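Local coordinates for protein exodeoxyribonuclease III (Methanosarcina mazei, PDB 5J8N) that probably cleaves DNA at abasic sites and trims duplex DNA from its 3' ends, as a magnesium-dependent nuclease of the AP/ExoA repair family, at residues 51-56 against 72-77; 79-84 against 97-102; 104-109 against 142-147; 188-193 against 224-229. The protein carries 3 engineered substitutions. All blocks are in the same frame, centred on the assembly; numbering follows the deposited sequence. Where two conformers were deposited one is given.

Interaction 1: 51-56 against 72-77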
# COMPACT_ATOMS: atom_id res chain seq x y z
N LYS A 51 -2.02 16.01 12.60
CA LYS A 51 -1.34 15.83 13.88
C LYS A 51 -2.30 15.39 14.97
O LYS A 51 -2.19 14.27 15.49
CB LYS A 51 -0.64 17.12 14.30
CG LYS A 51 0.72 17.29 13.69
CD LYS A 51 1.23 18.70 13.93
CE LYS A 51 2.70 18.82 13.60
NZ LYS A 51 3.14 20.25 13.58
N ASN A 52 -3.25 16.25 15.29
CA ASN A 52 -4.19 15.91 16.35
C ASN A 52 -5.59 15.66 15.82
O ASN A 52 -6.54 16.37 16.13
CB ASN A 52 -4.19 17.00 17.43
CG ASN A 52 -2.92 16.98 18.27
OD1 ASN A 52 -2.77 16.15 19.16
ND2 ASN A 52 -2.00 17.89 17.96
N ILE A 53 -5.67 14.62 14.99
CA ILE A 53 -6.92 13.95 14.69
C ILE A 53 -7.40 13.38 16.00
O ILE A 53 -6.57 13.10 16.86
CB ILE A 53 -6.72 12.85 13.65
CG1 ILE A 53 -6.30 13.47 12.33
CG2 ILE A 53 -7.99 12.04 13.46
CD1 ILE A 53 -7.39 14.22 11.67
N GLN A 54 -8.71 13.25 16.16
CA GLN A 54 -9.35 12.69 17.34
C GLN A 54 -10.03 11.35 17.01
O GLN A 54 -10.63 11.19 15.93
CB GLN A 54 -10.38 13.68 17.94
CG GLN A 54 -11.26 14.44 16.92
CD GLN A 54 -10.50 15.43 16.03
OE1 GLN A 54 -9.72 16.25 16.52
NE2 GLN A 54 -10.70 15.32 14.71
N GLY A 55 -9.95 10.41 17.95
CA GLY A 55 -10.45 9.06 17.79
C GLY A 55 -9.53 8.16 16.97
O GLY A 55 -9.89 7.02 16.73
N TYR A 56 -8.38 8.69 16.51
CA TYR A 56 -7.36 7.86 15.83
C TYR A 56 -5.98 8.04 16.48
O TYR A 56 -5.65 9.13 16.87
CB TYR A 56 -7.21 8.18 14.35
CG TYR A 56 -8.34 7.70 13.48
CD1 TYR A 56 -8.28 6.45 12.88
CD2 TYR A 56 -9.42 8.53 13.21
CE1 TYR A 56 -9.32 5.99 12.01
CE2 TYR A 56 -10.46 8.08 12.38
CZ TYR A 56 -10.40 6.82 11.78
OH TYR A 56 -11.44 6.40 10.97
N GLY A 72 2.26 6.50 6.42
CA GLY A 72 1.66 6.68 7.74
C GLY A 72 0.46 5.76 7.89
O GLY A 72 -0.18 5.36 6.90
N THR A 73 0.16 5.45 9.14
CA THR A 73 -0.97 4.59 9.50
C THR A 73 -1.73 5.26 10.61
O THR A 73 -1.20 5.64 11.63
CB THR A 73 -0.46 3.23 9.98
OG1 THR A 73 0.15 2.59 8.87
CG2 THR A 73 -1.60 2.34 10.51
N PHE A 74 -3.03 5.38 10.38
CA PHE A 74 -4.02 5.79 11.39
C PHE A 74 -4.84 4.60 11.83
O PHE A 74 -5.27 3.82 10.99
CB PHE A 74 -5.00 6.82 10.80
CG PHE A 74 -4.36 8.07 10.30
CD1 PHE A 74 -3.79 8.12 9.01
CD2 PHE A 74 -4.37 9.21 11.09
CE1 PHE A 74 -3.23 9.32 8.53
CE2 PHE A 74 -3.80 10.40 10.64
CZ PHE A 74 -3.24 10.43 9.34
N SER A 75 -5.11 4.47 13.13
CA SER A 75 -5.98 3.37 13.56
C SER A 75 -6.76 3.79 14.76
O SER A 75 -6.29 4.48 15.68
CB SER A 75 -5.21 2.04 13.81
OG SER A 75 -4.19 2.22 14.74
N LYS A 76 -7.99 3.28 14.83
CA LYS A 76 -8.82 3.53 16.00
C LYS A 76 -8.26 2.85 17.25
O LYS A 76 -8.37 3.40 18.34
CB LYS A 76 -10.28 3.06 15.75
CG LYS A 76 -10.95 3.86 14.64
CD LYS A 76 -12.46 3.52 14.55
CE LYS A 76 -13.12 4.28 13.41
NZ LYS A 76 -14.61 4.09 13.49
N ASN A 77 -7.68 1.67 17.07
CA ASN A 77 -7.05 0.92 18.17
C ASN A 77 -5.54 1.20 18.22
O ASN A 77 -4.91 1.37 17.18
CB ASN A 77 -7.28 -0.57 18.00
CG ASN A 77 -8.74 -0.98 18.25
OD1 ASN A 77 -9.48 -0.29 18.94
ND2 ASN A 77 -9.13 -2.10 17.68
O HOH W 1 -10.17 5.49 18.70
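In the DNase I-like fold of this nuclease, the connection from helix 48-51 to strand 57-61 drapes over the end of strand 71-75, and Tyr56 does most of the touching. Its CG stands anti to the carbonyl carbon (chi1 -73°), which lays the ring along the turn where the partner strand gives out. Tyr56 CD1 rests 3.6 Å from the carbonyl carbon Ser75 C, and the same CD1 meets Phe74 CB at 3.9 Å. Farther out, Tyr56 and Lys76 run side by side in the same direction. The lysine chain is extended beyond CG, so its methylenes follow the ring until Lys76 CE lies 3.6 Å from Tyr56 OH. Both polar ends then pass to the segment after helix 22-27: Tyr56 OH bonds to Phe31 O and Lys76 NZ to His29 O.

Backbone atoms meet more lightly. Tyr56 CA makes a CH-O contact with Ser75 O at 3.5 Å, and one water bridges two carbonyls, donating to Gly55 O at 2.5 Å and to Lys76 O at 2.8 Å. Gly55 has a positive phi (79°) at the bend, and its carbonyl faces the water. On the inner side Phe74 points toward the loop, with Tyr56 CB at its ring edge and Ile53 CG1 4.3 Å from Phe74 CE2.

Ile53 and Phe74 both pack on Leu26 of helix 22-27, while Phe74 also meets the ring of Phe60. Strand 71-75 itself is bonded through its backbone to strand 57-61 and to strand 33-37.

Interaction 2: 79-84 against 97-102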
# COMPACT_ATOMS: atom_id res chain seq x y z
N PRO A 79 -1.81 0.28 18.37
CA PRO A 79 -0.99 -0.89 18.12
C PRO A 79 -0.30 -1.42 19.34
O PRO A 79 0.05 -0.65 20.24
CB PRO A 79 0.10 -0.38 17.17
CG PRO A 79 -0.39 0.92 16.64
CD PRO A 79 -1.36 1.47 17.64
N ILE A 80 -0.03 -2.72 19.37
CA ILE A 80 0.79 -3.29 20.43
C ILE A 80 2.28 -3.26 20.14
O ILE A 80 3.08 -3.51 21.04
CB ILE A 80 0.37 -4.75 20.77
CG1 ILE A 80 0.58 -5.66 19.58
CG2 ILE A 80 -1.12 -4.81 21.12
CD1 ILE A 80 0.11 -7.13 19.91
N LYS A 81 2.66 -2.94 18.91
CA LYS A 81 4.08 -2.80 18.49
C LYS A 81 4.10 -1.91 17.27
O LYS A 81 3.21 -1.97 16.41
CB LYS A 81 4.69 -4.18 18.17
CG LYS A 81 6.19 -4.18 17.96
CD LYS A 81 6.76 -5.64 17.81
CE LYS A 81 8.00 -5.79 18.69
NZ LYS A 81 9.06 -4.76 18.37
N LEU A 82 5.15 -1.10 17.22
CA LEU A 82 5.37 -0.14 16.16
C LEU A 82 6.82 -0.30 15.71
O LEU A 82 7.72 -0.19 16.57
CB LEU A 82 5.11 1.30 16.69
CG LEU A 82 5.57 2.43 15.78
CD1 LEU A 82 4.70 2.48 14.53
CD2 LEU A 82 5.44 3.69 16.61
N GLU A 83 7.04 -0.52 14.41
CA GLU A 83 8.41 -0.56 13.90
C GLU A 83 8.49 0.17 12.59
O GLU A 83 7.69 -0.08 11.67
CB GLU A 83 8.92 -2.01 13.74
CG GLU A 83 8.90 -2.75 15.04
CD GLU A 83 9.59 -4.10 14.97
OE1 GLU A 83 10.05 -4.48 13.89
OE2 GLU A 83 9.67 -4.77 16.02
N LYS A 84 9.42 1.11 12.57
CA LYS A 84 9.65 1.91 11.39
C LYS A 84 10.84 1.28 10.71
O LYS A 84 11.96 1.34 11.22
CB LYS A 84 9.86 3.37 11.76
CG LYS A 84 8.61 3.98 12.39
CD LYS A 84 8.87 5.35 12.99
CE LYS A 84 7.57 5.95 13.53
NZ LYS A 84 7.74 7.35 14.07
N PHE A 97 8.32 1.99 4.84
CA PHE A 97 7.85 0.78 5.50
C PHE A 97 7.48 1.11 6.92
O PHE A 97 8.29 1.60 7.70
CB PHE A 97 8.96 -0.26 5.45
CG PHE A 97 8.63 -1.57 6.07
CD1 PHE A 97 8.70 -1.75 7.43
CD2 PHE A 97 8.30 -2.67 5.24
CE1 PHE A 97 8.44 -3.06 8.02
CE2 PHE A 97 8.07 -3.94 5.81
CZ PHE A 97 8.10 -4.09 7.17
N LEU A 98 6.24 0.79 7.25
CA LEU A 98 5.76 1.00 8.63
C LEU A 98 4.96 -0.19 9.11
O LEU A 98 3.92 -0.54 8.50
CB LEU A 98 4.93 2.30 8.65
CG LEU A 98 4.30 2.66 9.98
CD1 LEU A 98 5.37 2.93 10.94
CD2 LEU A 98 3.40 3.91 9.82
N ARG A 99 5.43 -0.81 10.18
CA ARG A 99 4.77 -1.95 10.82
C ARG A 99 4.03 -1.53 12.05
O ARG A 99 4.58 -0.87 12.96
CB ARG A 99 5.82 -3.01 11.14
CG ARG A 99 5.27 -4.13 12.00
CD ARG A 99 6.33 -5.19 12.23
NE ARG A 99 5.89 -6.17 13.23
CZ ARG A 99 6.64 -7.14 13.66
NH1 ARG A 99 7.84 -7.33 13.18
NH2 ARG A 99 6.16 -7.94 14.61
N THR A 100 2.76 -1.93 12.14
CA THR A 100 1.97 -1.77 13.35
C THR A 100 1.31 -3.11 13.64
O THR A 100 0.56 -3.62 12.79
CB THR A 100 0.89 -0.66 13.18
OG1 THR A 100 0.16 -0.91 11.98
CG2 THR A 100 1.53 0.72 13.10
N ASP A 101 1.53 -3.66 14.82
CA ASP A 101 0.92 -4.95 15.21
C ASP A 101 -0.35 -4.66 15.94
O ASP A 101 -0.37 -3.79 16.83
CB ASP A 101 1.86 -5.77 16.10
CG ASP A 101 3.12 -6.22 15.38
OD1 ASP A 101 3.36 -5.83 14.22
OD2 ASP A 101 3.82 -7.04 15.98
N TYR A 102 -1.38 -5.46 15.65
CA TYR A 102 -2.62 -5.43 16.44
C TYR A 102 -2.84 -6.78 17.09
O TYR A 102 -2.07 -7.74 16.85
CB TYR A 102 -3.80 -5.01 15.57
CG TYR A 102 -3.56 -3.64 15.01
CD1 TYR A 102 -3.83 -2.49 15.78
CD2 TYR A 102 -3.01 -3.47 13.74
CE1 TYR A 102 -3.51 -1.21 15.30
CE2 TYR A 102 -2.72 -2.19 13.24
CZ TYR A 102 -2.98 -1.07 14.03
OH TYR A 102 -2.65 0.18 13.57
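Strands 81-84 and 97-101 run antiparallel, 172° between their directions and 4.8 Å apart at the axes, with Glu83 and Arg99 as a hydrogen-bonded pair whose amides each reach the other's carbonyl. The two strands form a beta ladder at one edge of a sheet of the DNase I-like fold. Ahead of strand 81-84, Ile80 N also bonds to Asp101 O at 2.8 Å.

One face carries a salt-bridge network of Lys81, Glu83, Arg99 and Asp101. Arg99 is extended from CG to NE, its CG anti to the backbone N, and its guanidinium grips the Asp101 carboxylate side-on, NE to OD1 and NH2 to OD2, both on syn lone pairs. Two bonds close to its plane fix its rotation, nearly coplanar with the carboxylate. Glu83 runs alongside Arg99 in the same direction, but its carboxylate lies over a guanidinium face: Glu83 OE1 is 3.7 Å from Arg99 NH1, a long salt bridge of charge alone. Tyr135 OH takes a bond from NH1. Lys81 bends at chi3 and chi4 to bring its amine to Glu83.

On the other face Leu82 CD1 meets Leu98 CD1 at 3.7 Å, and Leu98 CD1 also touches Lys84 CG. Near Tyr102, whose hydroxyl bonds to Ser75 OG, Pro79 CG packs 4.0 Å from Tyr102 CE1. The straighter grip bond, Arg99 NE to Asp101 OD1, spans 2.7 Å with 176° at the hydrogen.

Interaction 3: 104-109 against 142-147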
# COMPACT_ATOMS: atom_id res chain seq x y z
N ASP A 104 -4.92 -9.00 16.54
CA ASP A 104 -5.33 -10.07 15.62
C ASP A 104 -4.44 -10.24 14.39
O ASP A 104 -4.58 -11.24 13.67
CB ASP A 104 -6.76 -9.81 15.15
CG ASP A 104 -7.78 -9.95 16.28
OD1 ASP A 104 -7.90 -11.07 16.79
OD2 ASP A 104 -8.42 -8.92 16.60
N PHE A 105 -3.51 -9.33 14.13
CA PHE A 105 -2.67 -9.46 12.96
C PHE A 105 -1.59 -8.42 12.99
O PHE A 105 -1.71 -7.41 13.71
CB PHE A 105 -3.47 -9.31 11.64
CG PHE A 105 -4.22 -7.98 11.50
CD1 PHE A 105 -5.49 -7.86 12.07
CD2 PHE A 105 -3.66 -6.90 10.86
CE1 PHE A 105 -6.18 -6.66 11.97
CE2 PHE A 105 -4.37 -5.69 10.73
CZ PHE A 105 -5.62 -5.57 11.29
N VAL A 106 -0.57 -8.64 12.17
CA VAL A 106 0.50 -7.69 11.91
C VAL A 106 0.19 -6.93 10.62
O VAL A 106 -0.09 -7.58 9.60
CB VAL A 106 1.83 -8.41 11.74
CG1 VAL A 106 2.95 -7.45 11.32
CG2 VAL A 106 2.22 -9.16 13.06
N LEU A 107 0.27 -5.59 10.65
CA LEU A 107 0.05 -4.78 9.47
C LEU A 107 1.33 -4.16 8.97
O LEU A 107 2.03 -3.47 9.74
CB LEU A 107 -0.94 -3.68 9.78
CG LEU A 107 -1.22 -2.69 8.65
CD1 LEU A 107 -1.89 -3.35 7.41
CD2 LEU A 107 -2.17 -1.57 9.16
N LEU A 108 1.65 -4.41 7.71
CA LEU A 108 2.81 -3.76 7.06
C LEU A 108 2.28 -2.81 6.01
O LEU A 108 1.60 -3.25 5.07
CB LEU A 108 3.74 -4.81 6.41
CG LEU A 108 4.19 -5.97 7.35
CD1 LEU A 108 5.12 -6.90 6.57
CD2 LEU A 108 4.82 -5.46 8.66
N ASN A 109 2.60 -1.53 6.16
CA ASN A 109 2.19 -0.48 5.25
C ASN A 109 3.40 -0.06 4.43
O ASN A 109 4.39 0.39 5.02
CB ASN A 109 1.63 0.66 6.09
CG ASN A 109 1.24 1.88 5.25
OD1 ASN A 109 1.13 1.75 4.03
ND2 ASN A 109 0.97 3.03 5.89
N GLU A 142 6.93 -17.65 11.99
CA GLU A 142 6.66 -17.55 13.45
C GLU A 142 5.16 -17.70 13.81
O GLU A 142 4.80 -17.84 14.98
CB GLU A 142 7.13 -16.18 13.99
CG GLU A 142 8.64 -15.86 13.88
CD GLU A 142 8.93 -14.35 14.08
OE1 GLU A 142 10.04 -13.91 13.72
OE2 GLU A 142 8.04 -13.59 14.59
N GLY A 143 4.29 -17.68 12.79
CA GLY A 143 2.86 -17.88 12.96
C GLY A 143 2.10 -16.54 12.97
O GLY A 143 0.93 -16.55 13.29
N LYS A 144 2.73 -15.43 12.63
CA LYS A 144 1.99 -14.19 12.53
C LYS A 144 0.95 -14.31 11.44
O LYS A 144 1.15 -15.01 10.43
CB LYS A 144 2.92 -13.00 12.23
CG LYS A 144 3.96 -12.71 13.29
CD LYS A 144 3.35 -12.51 14.63
CE LYS A 144 4.42 -12.06 15.62
NZ LYS A 144 3.90 -11.91 17.02
N LYS A 145 -0.12 -13.53 11.59
CA LYS A 145 -1.12 -13.27 10.53
C LYS A 145 -0.74 -11.96 9.92
O LYS A 145 -0.74 -10.95 10.64
CB LYS A 145 -2.55 -13.25 11.12
CG LYS A 145 -3.05 -14.67 11.54
CD LYS A 145 -3.48 -14.69 13.01
CE LYS A 145 -4.93 -14.22 13.15
NZ LYS A 145 -5.36 -13.78 14.54
N LEU A 146 -0.42 -11.93 8.63
CA LEU A 146 0.11 -10.74 7.98
C LEU A 146 -0.87 -10.11 7.05
O LEU A 146 -1.41 -10.77 6.16
CB LEU A 146 1.35 -11.11 7.17
CG LEU A 146 2.52 -11.49 8.09
CD1 LEU A 146 3.51 -12.39 7.38
CD2 LEU A 146 3.20 -10.24 8.60
N VAL A 147 -1.03 -8.79 7.18
CA VAL A 147 -1.78 -7.98 6.23
C VAL A 147 -0.74 -7.00 5.69
O VAL A 147 -0.07 -6.32 6.48
CB VAL A 147 -2.92 -7.22 6.92
CG1 VAL A 147 -3.64 -6.31 5.93
CG2 VAL A 147 -3.87 -8.17 7.50
O HOH W 2 -7.44 -13.42 16.17
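Three backbone hydrogen bonds stitch strands 106-111 and 146-149 together in parallel: Val106 N to Lys145 O at 2.8 Å, Val147 N to Val106 O at 2.9 Å and Leu108 N to Val147 O at 2.8 Å. In each the donor sits nearly along the C=O axis.

Apolar contacts divide between the two faces. Val106 and Leu146 run alongside each other in one direction, with Val106 CB 3.9 Å from Leu146 CD2. Opposite them, Val147 spreads its methyls: CG2 meets Phe105 CD2 at 3.6 Å, and CG1 meets Leu107 CD1 at 3.7 Å.

The polar part lies at the strand entry. Lys145 bends at chi2 and chi3 so that NZ reaches Asp104 O at 2.8 Å, from above the carbonyl plane. A water joins NZ to Asp104 OD1, while OD2 bonds to Tyr4 OH. An alanine in place of Lys145 would remove the amine and probably loosen the turn at Asp104, losing both the direct bond and the water bridge.

Strand 106-111, helix 119-141 and strand 146-149 form a beta-alpha-beta crossover within the DNase I-like fold, with Leu139 of the helix packed on Leu146.

Interaction 4: 188-193 against 224-229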
# COMPACT_ATOMS: atom_id res chain seq x y z
N GLY A 188 2.90 -18.12 -0.10
CA GLY A 188 1.72 -18.36 0.74
C GLY A 188 0.98 -17.09 1.10
O GLY A 188 0.55 -16.93 2.24
N TYR A 189 0.78 -16.21 0.13
CA TYR A 189 0.06 -14.98 0.34
C TYR A 189 -1.01 -14.88 -0.73
O TYR A 189 -0.84 -15.40 -1.85
CB TYR A 189 0.99 -13.75 0.30
CG TYR A 189 2.13 -13.81 1.31
CD1 TYR A 189 3.33 -14.43 0.99
CD2 TYR A 189 2.00 -13.18 2.57
CE1 TYR A 189 4.34 -14.50 1.90
CE2 TYR A 189 3.03 -13.26 3.49
CZ TYR A 189 4.20 -13.89 3.13
OH TYR A 189 5.25 -13.95 4.03
N LEU A 190 -2.06 -14.12 -0.41
CA LEU A 190 -3.21 -13.92 -1.30
C LEU A 190 -3.37 -12.49 -1.69
O LEU A 190 -3.26 -11.59 -0.82
CB LEU A 190 -4.51 -14.38 -0.60
CG LEU A 190 -4.45 -15.80 -0.11
CD1 LEU A 190 -5.76 -16.11 0.65
CD2 LEU A 190 -4.26 -16.76 -1.28
N ASP A 191 -3.62 -12.23 -2.97
CA ASP A 191 -4.01 -10.90 -3.48
C ASP A 191 -5.50 -10.74 -3.13
O ASP A 191 -6.39 -11.37 -3.73
CB ASP A 191 -3.72 -10.86 -4.99
CG ASP A 191 -4.11 -9.59 -5.65
OD1 ASP A 191 -4.86 -8.78 -5.10
OD2 ASP A 191 -3.67 -9.39 -6.80
N SER A 192 -5.80 -9.94 -2.13
CA SER A 192 -7.17 -9.97 -1.57
C SER A 192 -8.25 -9.59 -2.62
O SER A 192 -9.31 -10.22 -2.64
CB SER A 192 -7.29 -9.10 -0.31
OG SER A 192 -7.05 -7.74 -0.60
N PHE A 193 -7.98 -8.57 -3.44
CA PHE A 193 -8.99 -8.23 -4.45
C PHE A 193 -9.39 -9.40 -5.29
O PHE A 193 -10.56 -9.62 -5.58
CB PHE A 193 -8.48 -7.09 -5.31
CG PHE A 193 -9.53 -6.56 -6.24
CD1 PHE A 193 -10.58 -5.78 -5.76
CD2 PHE A 193 -9.47 -6.88 -7.59
CE1 PHE A 193 -11.57 -5.32 -6.62
CE2 PHE A 193 -10.44 -6.42 -8.49
CZ PHE A 193 -11.52 -5.65 -8.00
N VAL A 224 -3.92 -5.17 -1.27
CA VAL A 224 -3.77 -5.64 0.11
C VAL A 224 -3.57 -7.13 0.02
O VAL A 224 -4.41 -7.87 -0.52
CB VAL A 224 -4.95 -5.29 1.06
CG1 VAL A 224 -4.59 -5.68 2.48
CG2 VAL A 224 -5.31 -3.79 0.97
N PHE A 225 -2.45 -7.62 0.52
CA PHE A 225 -2.14 -9.04 0.58
C PHE A 225 -2.36 -9.57 1.97
O PHE A 225 -2.21 -8.83 2.96
CB PHE A 225 -0.68 -9.30 0.20
CG PHE A 225 -0.29 -8.69 -1.11
CD1 PHE A 225 -0.62 -9.33 -2.32
CD2 PHE A 225 0.38 -7.51 -1.13
CE1 PHE A 225 -0.23 -8.75 -3.55
CE2 PHE A 225 0.78 -6.92 -2.35
CZ PHE A 225 0.44 -7.55 -3.56
N VAL A 226 -2.76 -10.82 2.05
CA VAL A 226 -2.82 -11.49 3.39
C VAL A 226 -2.09 -12.79 3.32
O VAL A 226 -2.07 -13.48 2.29
CB VAL A 226 -4.27 -11.70 3.89
CG1 VAL A 226 -4.98 -10.32 4.05
CG2 VAL A 226 -5.07 -12.66 2.97
N SER A 227 -1.46 -13.17 4.42
CA SER A 227 -0.96 -14.54 4.53
C SER A 227 -2.14 -15.51 4.48
O SER A 227 -3.27 -15.18 4.87
CB SER A 227 -0.16 -14.72 5.82
OG SER A 227 -0.90 -14.18 6.92
N GLU A 228 -1.88 -16.70 3.98
CA GLU A 228 -2.92 -17.71 3.79
C GLU A 228 -3.71 -18.00 5.04
O GLU A 228 -4.90 -18.32 4.95
CB GLU A 228 -2.26 -19.02 3.26
CG GLU A 228 -3.13 -20.27 3.31
CD GLU A 228 -4.26 -20.19 2.34
OE1 GLU A 228 -5.32 -20.82 2.61
OE2 GLU A 228 -4.08 -19.52 1.29
N ASN A 229 -3.04 -17.91 6.21
CA ASN A 229 -3.76 -18.20 7.45
C ASN A 229 -4.88 -17.17 7.74
O ASN A 229 -5.73 -17.46 8.59
CB ASN A 229 -2.82 -18.28 8.66
CG ASN A 229 -2.00 -17.02 8.87
OD1 ASN A 229 -2.22 -15.98 8.26
ND2 ASN A 229 -1.02 -17.11 9.79
O HOH W 3 -5.45 -6.67 -3.45
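The tight end of this antiparallel ladder is at Ser192, where strand 189-191 passes into the weakly bonded helix that follows. Val224 O receives two bonds from one residue, Ser192 N at 3.0 Å, nearly along the C=O axis, and Ser192 OG at 2.6 Å, from above the carbonyl plane. The hydroxyl reaches it because OG sits between the backbone N and the carbonyl carbon (chi1 64°), so Ser192 closes over the carbonyl. A water fills in alongside: it donates to Asp191 OD1 and accepts from Phe193 N and Val224 N. Replacing Ser192 with an alanine would remove OG and probably leave Val224 O held less firmly, with one of its two Ser192 donors lost.

In the middle, Leu190 and Val226 form a hydrogen-bonded pair, Leu190 N to Val226 O at 2.8 Å and Val226 N to Leu190 O at 3.0 Å. Phe225 presents its ring edge to Leu190 O, and Phe184 packs edge-to-face on the same ring.

Toward Glu228 the contact relaxes and is partly exposed. Glu228 N still bonds to Gly188 O, but the angle at hydrogen falls to 147° and the donor stands above the carbonyl plane. Here methyls meet a carboxylate oxygen: Leu190 CD2 lies 3.8 Å from Glu228 OE2.

Val224 shares its strand with Asp222, predicted to matter for catalysis, about 7 Å between their side chains. Both carboxylates of the contact have an arginine partner outside the segments, Asp191 with Arg220 at the buried end and Glu228 with Arg231 at the looser one, and the buried backbone between them is paired too.

Overall arrangement
Interactions 2, 3 and 4 follow one another across a single sheet. Centres of 2 and 3 are 10 Å apart, joined by Leu98 O to Asn109 N and Thr100 O to Leu107 N, each 2.9 Å; interaction 4, centred 11 Å from interaction 3, attaches through Leu146 N and Ser227 OG at 2.9 Å. Interaction 1 belongs to the other sheet and meets interaction 2 where Ser75 OG and Tyr102 OH are 2.8 Å apart. Interactions 2 and 4 approach predicted catalytic residues: the side chain of Phe97 is about 8 Å from that of Tyr111, and that of Phe225 about 9 Å from that of Asp151. Magnesium is bound by Asn12 and Glu38.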